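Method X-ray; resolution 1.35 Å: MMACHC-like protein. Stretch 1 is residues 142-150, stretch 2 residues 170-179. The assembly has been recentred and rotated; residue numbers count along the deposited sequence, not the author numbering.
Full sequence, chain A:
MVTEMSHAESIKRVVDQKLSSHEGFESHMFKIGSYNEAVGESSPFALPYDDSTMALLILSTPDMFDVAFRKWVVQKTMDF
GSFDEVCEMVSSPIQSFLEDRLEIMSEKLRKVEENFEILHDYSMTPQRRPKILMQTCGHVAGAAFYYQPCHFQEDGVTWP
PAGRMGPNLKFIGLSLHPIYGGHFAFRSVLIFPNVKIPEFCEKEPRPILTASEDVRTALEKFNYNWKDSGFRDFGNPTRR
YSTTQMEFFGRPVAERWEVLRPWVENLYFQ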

# COMPACT_ATOMS: atom_id res chain seq x y z
N GLY A 142 -2.45 12.61 -3.70
CA GLY A 142 -1.14 13.16 -4.07
C GLY A 142 0.05 12.33 -3.61
O GLY A 142 1.18 12.79 -3.68
N ALA A 143 -0.21 11.13 -3.10
CA ALA A 143 0.86 10.28 -2.55
C ALA A 143 1.75 9.65 -3.59
O ALA A 143 2.95 9.52 -3.39
N ALA A 144 1.15 9.26 -4.72
CA ALA A 144 1.88 8.55 -5.77
C ALA A 144 1.10 8.70 -7.05
O ALA A 144 -0.12 8.61 -7.04
N PHE A 145 1.81 8.92 -8.15
CA PHE A 145 1.19 9.10 -9.47
C PHE A 145 0.82 7.72 -10.01
O PHE A 145 1.64 6.80 -10.06
N TYR A 146 -0.43 7.58 -10.40
CA TYR A 146 -0.96 6.32 -10.88
C TYR A 146 -0.92 6.30 -12.42
O TYR A 146 -1.68 7.04 -13.09
N TYR A 147 -0.08 5.42 -12.97
CA TYR A 147 0.08 5.24 -14.40
C TYR A 147 -0.86 4.14 -14.88
O TYR A 147 -0.66 2.94 -14.56
N GLN A 148 -1.89 4.54 -15.64
CA GLN A 148 -2.94 3.63 -16.03
C GLN A 148 -2.80 3.28 -17.52
O GLN A 148 -2.64 4.18 -18.33
N PRO A 149 -2.91 1.98 -17.88
CA PRO A 149 -2.73 1.62 -19.28
C PRO A 149 -3.67 2.38 -20.23
O PRO A 149 -3.26 2.74 -21.35
N CYS A 150 -4.90 2.64 -19.78
CA CYS A 150 -5.91 3.35 -20.62
C CYS A 150 -5.50 4.80 -20.94
O CYS A 150 -6.07 5.41 -21.84
N LYS A 170 -5.27 -9.40 -15.31
CA LYS A 170 -5.36 -8.29 -16.22
C LYS A 170 -4.08 -7.52 -16.26
O LYS A 170 -3.31 -7.54 -15.33
N PHE A 171 -3.87 -6.78 -17.34
CA PHE A 171 -2.72 -5.87 -17.45
C PHE A 171 -3.08 -4.59 -16.71
O PHE A 171 -3.88 -3.78 -17.19
N ILE A 172 -2.54 -4.45 -15.50
CA ILE A 172 -2.94 -3.39 -14.58
C ILE A 172 -1.95 -2.25 -14.49
O ILE A 172 -0.78 -2.37 -14.89
N GLY A 173 -2.42 -1.12 -13.99
CA GLY A 173 -1.56 0.04 -13.81
C GLY A 173 -0.64 -0.05 -12.62
O GLY A 173 -0.71 -1.00 -11.81
N LEU A 174 0.17 0.99 -12.48
CA LEU A 174 1.27 1.04 -11.52
C LEU A 174 1.38 2.44 -10.97
O LEU A 174 1.42 3.42 -11.74
N SER A 175 1.48 2.55 -9.65
CA SER A 175 1.75 3.84 -8.99
C SER A 175 3.21 3.94 -8.64
O SER A 175 3.84 2.96 -8.21
N LEU A 176 3.75 5.16 -8.77
CA LEU A 176 5.13 5.43 -8.39
C LEU A 176 5.21 6.59 -7.43
O LEU A 176 4.66 7.68 -7.67
N HIS A 177 5.89 6.33 -6.33
CA HIS A 177 6.04 7.25 -5.22
C HIS A 177 7.25 8.17 -5.46
O HIS A 177 8.26 7.74 -6.01
N PRO A 178 7.16 9.44 -5.05
CA PRO A 178 8.24 10.39 -5.35
C PRO A 178 9.58 10.12 -4.64
O PRO A 178 10.64 10.63 -5.07
N ILE A 179 9.53 9.40 -3.53
CA ILE A 179 10.75 8.98 -2.81
C ILE A 179 11.11 7.54 -3.16
O ILE A 179 12.27 7.23 -3.43

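Two antiparallel strands that share a short ladder of backbone hydrogen bonds must still place their side chains, and residues 142-150 and 170-179 of this MMACHC-like protein illustrate how the alternation of a sheet settles the matter. Phe145 and Leu176 form one hydrogen-bonded pair, Tyr147 and Leu174 another; between them, Tyr146 and Ser175 pair without direct backbone bonds, Tyr146 CA lying 4.1 Å from Ser175 CA. Side chains of the two outer pairs therefore share one face, and those of the middle pair occupy the other.

On the face of the outer pairs, Tyr147 and Leu176 are neighbours on a diagonal, and each has close to 55 Å² covered by the opposing stretch. Tyr147 adopts an m rotamer, as does Leu176 at chi1 with chi2 t, and the two meet where Tyr147 CE2 lies 4.0 Å from Leu176 CD1, an apolar contact. Leu174, with chi1 t and chi2 p, lies on this face too. Phe145 starts on the same face, but the end of its side chain, chi1 t, leads away from the second stretch. The backbone beneath is tightly held: Tyr147 N donates to Leu174 O at 2.8 Å, and Leu174 N returns a bond to Tyr147 O at 3.0 Å.

Pro149 is covered most of all, just beyond the ladder. The CA-to-CB bond of Pro149 points toward the second stretch; Pro149 CG lies 3.7 Å from Phe171 CD1, at the edge of that ring, and Pro149 CD 3.6 Å from Gly173 CA. Phe171, chi1 t, starts sideways, but its end comes nearer. Gly173 allows the backbones to come close: a CB there would point toward the first stretch and clash with Tyr147 O and Tyr146 CE1.

That second atom belongs to the other face, where Tyr146, also t, presents its ring edge to Gly173 and Leu174. Tyr146 CE1 lies 3.7 Å from Leu174 N, while Tyr146 CD1 passes 3.6 Å from Ser175 OG. Two waters add polar links between the stretches. One donates to Ala144 O at 2.8 Å and accepts from Ser175 OG, an m rotamer, at 2.7 Å; the other donates to Tyr146 OH at 3.0 Å and accepts from Gly173 N at 2.8 Å. Ala144, its CA-to-CB bond pointing toward the second stretch, packs Ala144 CB 4.0 Å from Ser175 CB. His177, chi1 t, accepts a hydrogen bond at His177 ND1 from Ile179 N at 3.0 Å, and co-methylcobalamin also touches this region.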

# COMPACT_ATOMS: atom_id res chain seq x y z
CB ALA A 143 0.28 9.20 -1.66
CB ALA A 144 2.02 7.08 -5.39
CB PHE A 145 2.15 9.80 -10.40
CG PHE A 145 1.48 10.40 -11.60
CD1 PHE A 145 1.05 9.59 -12.65
CD2 PHE A 145 1.28 11.75 -11.68
CE1 PHE A 145 0.42 10.15 -13.74
CE2 PHE A 145 0.63 12.31 -12.76
CZ PHE A 145 0.21 11.50 -13.80
CB TYR A 146 -2.40 6.13 -10.37
CG TYR A 146 -3.11 4.86 -10.78
CD1 TYR A 146 -2.41 3.67 -11.05
CD2 TYR A 146 -4.49 4.81 -10.80
CE1 TYR A 146 -3.07 2.50 -11.35
CE2 TYR A 146 -5.17 3.64 -11.12
CZ TYR A 146 -4.45 2.48 -11.41
OH TYR A 146 -5.10 1.29 -11.73
CB TYR A 147 1.55 4.93 -14.73
CG TYR A 147 2.43 6.09 -14.46
CD1 TYR A 147 2.53 7.13 -15.35
CD2 TYR A 147 3.13 6.19 -13.26
CE1 TYR A 147 3.24 8.26 -15.05
CE2 TYR A 147 3.88 7.31 -12.96
CZ TYR A 147 3.91 8.36 -13.84
OH TYR A 147 4.62 9.51 -13.54
CB GLN A 148 -4.29 4.30 -15.81
CG GLN A 148 -4.52 4.72 -14.36
CD GLN A 148 -5.97 5.03 -14.07
OE1 GLN A 148 -6.85 4.18 -14.26
NE2 GLN A 148 -6.23 6.22 -13.62
CB PRO A 149 -3.03 0.13 -19.31
CG PRO A 149 -2.65 -0.35 -17.94
CD PRO A 149 -2.97 0.78 -17.01
CB CYS A 150 -7.30 3.35 -19.94
SG CYS A 150 -7.40 4.24 -18.34
CB LYS A 170 -6.49 -7.36 -15.78
CG LYS A 170 -7.86 -8.04 -15.83
CD LYS A 170 -8.32 -8.28 -17.29
CE LYS A 170 -9.49 -9.24 -17.35
NZ LYS A 170 -10.69 -8.71 -16.64
CB PHE A 171 -2.38 -5.62 -18.94
CG PHE A 171 -1.08 -4.86 -19.16
CD1 PHE A 171 -1.05 -3.48 -19.10
CD2 PHE A 171 0.09 -5.54 -19.42
CE1 PHE A 171 0.11 -2.79 -19.38
CE2 PHE A 171 1.26 -4.86 -19.70
CZ PHE A 171 1.28 -3.48 -19.69
CB ILE A 172 -3.28 -3.91 -13.16
CG1 ILE A 172 -2.07 -4.64 -12.52
CG2 ILE A 172 -4.49 -4.85 -13.21
CD1 ILE A 172 -2.18 -4.81 -11.02
CB LEU A 174 2.59 0.67 -12.18
CG LEU A 174 3.86 0.78 -11.32
CD1 LEU A 174 3.84 -0.25 -10.19
CD2 LEU A 174 5.09 0.60 -12.19
CB SER A 175 0.93 3.97 -7.70
OG SER A 175 -0.44 3.94 -7.99
CB LEU A 176 6.01 5.68 -9.64
CG LEU A 176 6.20 4.47 -10.57
CD1 LEU A 176 6.85 4.89 -11.88
CD2 LEU A 176 7.00 3.36 -9.90
CB HIS A 177 6.24 6.41 -3.96
CG HIS A 177 6.20 7.17 -2.67
ND1 HIS A 177 7.22 7.97 -2.24
CD2 HIS A 177 5.26 7.20 -1.70
CE1 HIS A 177 6.90 8.50 -1.07
NE2 HIS A 177 5.72 8.04 -0.72
CB PRO A 178 7.65 11.74 -4.92
CG PRO A 178 6.60 11.41 -3.95
CD PRO A 178 6.02 10.11 -4.40
CB ILE A 179 10.59 9.09 -1.26
CG1 ILE A 179 10.14 10.49 -0.83
CG2 ILE A 179 11.88 8.70 -0.59
CD1 ILE A 179 9.93 10.63 0.67
O HOH W 1 -1.35 6.11 -6.69
O HOH W 2 -5.21 -1.03 -13.60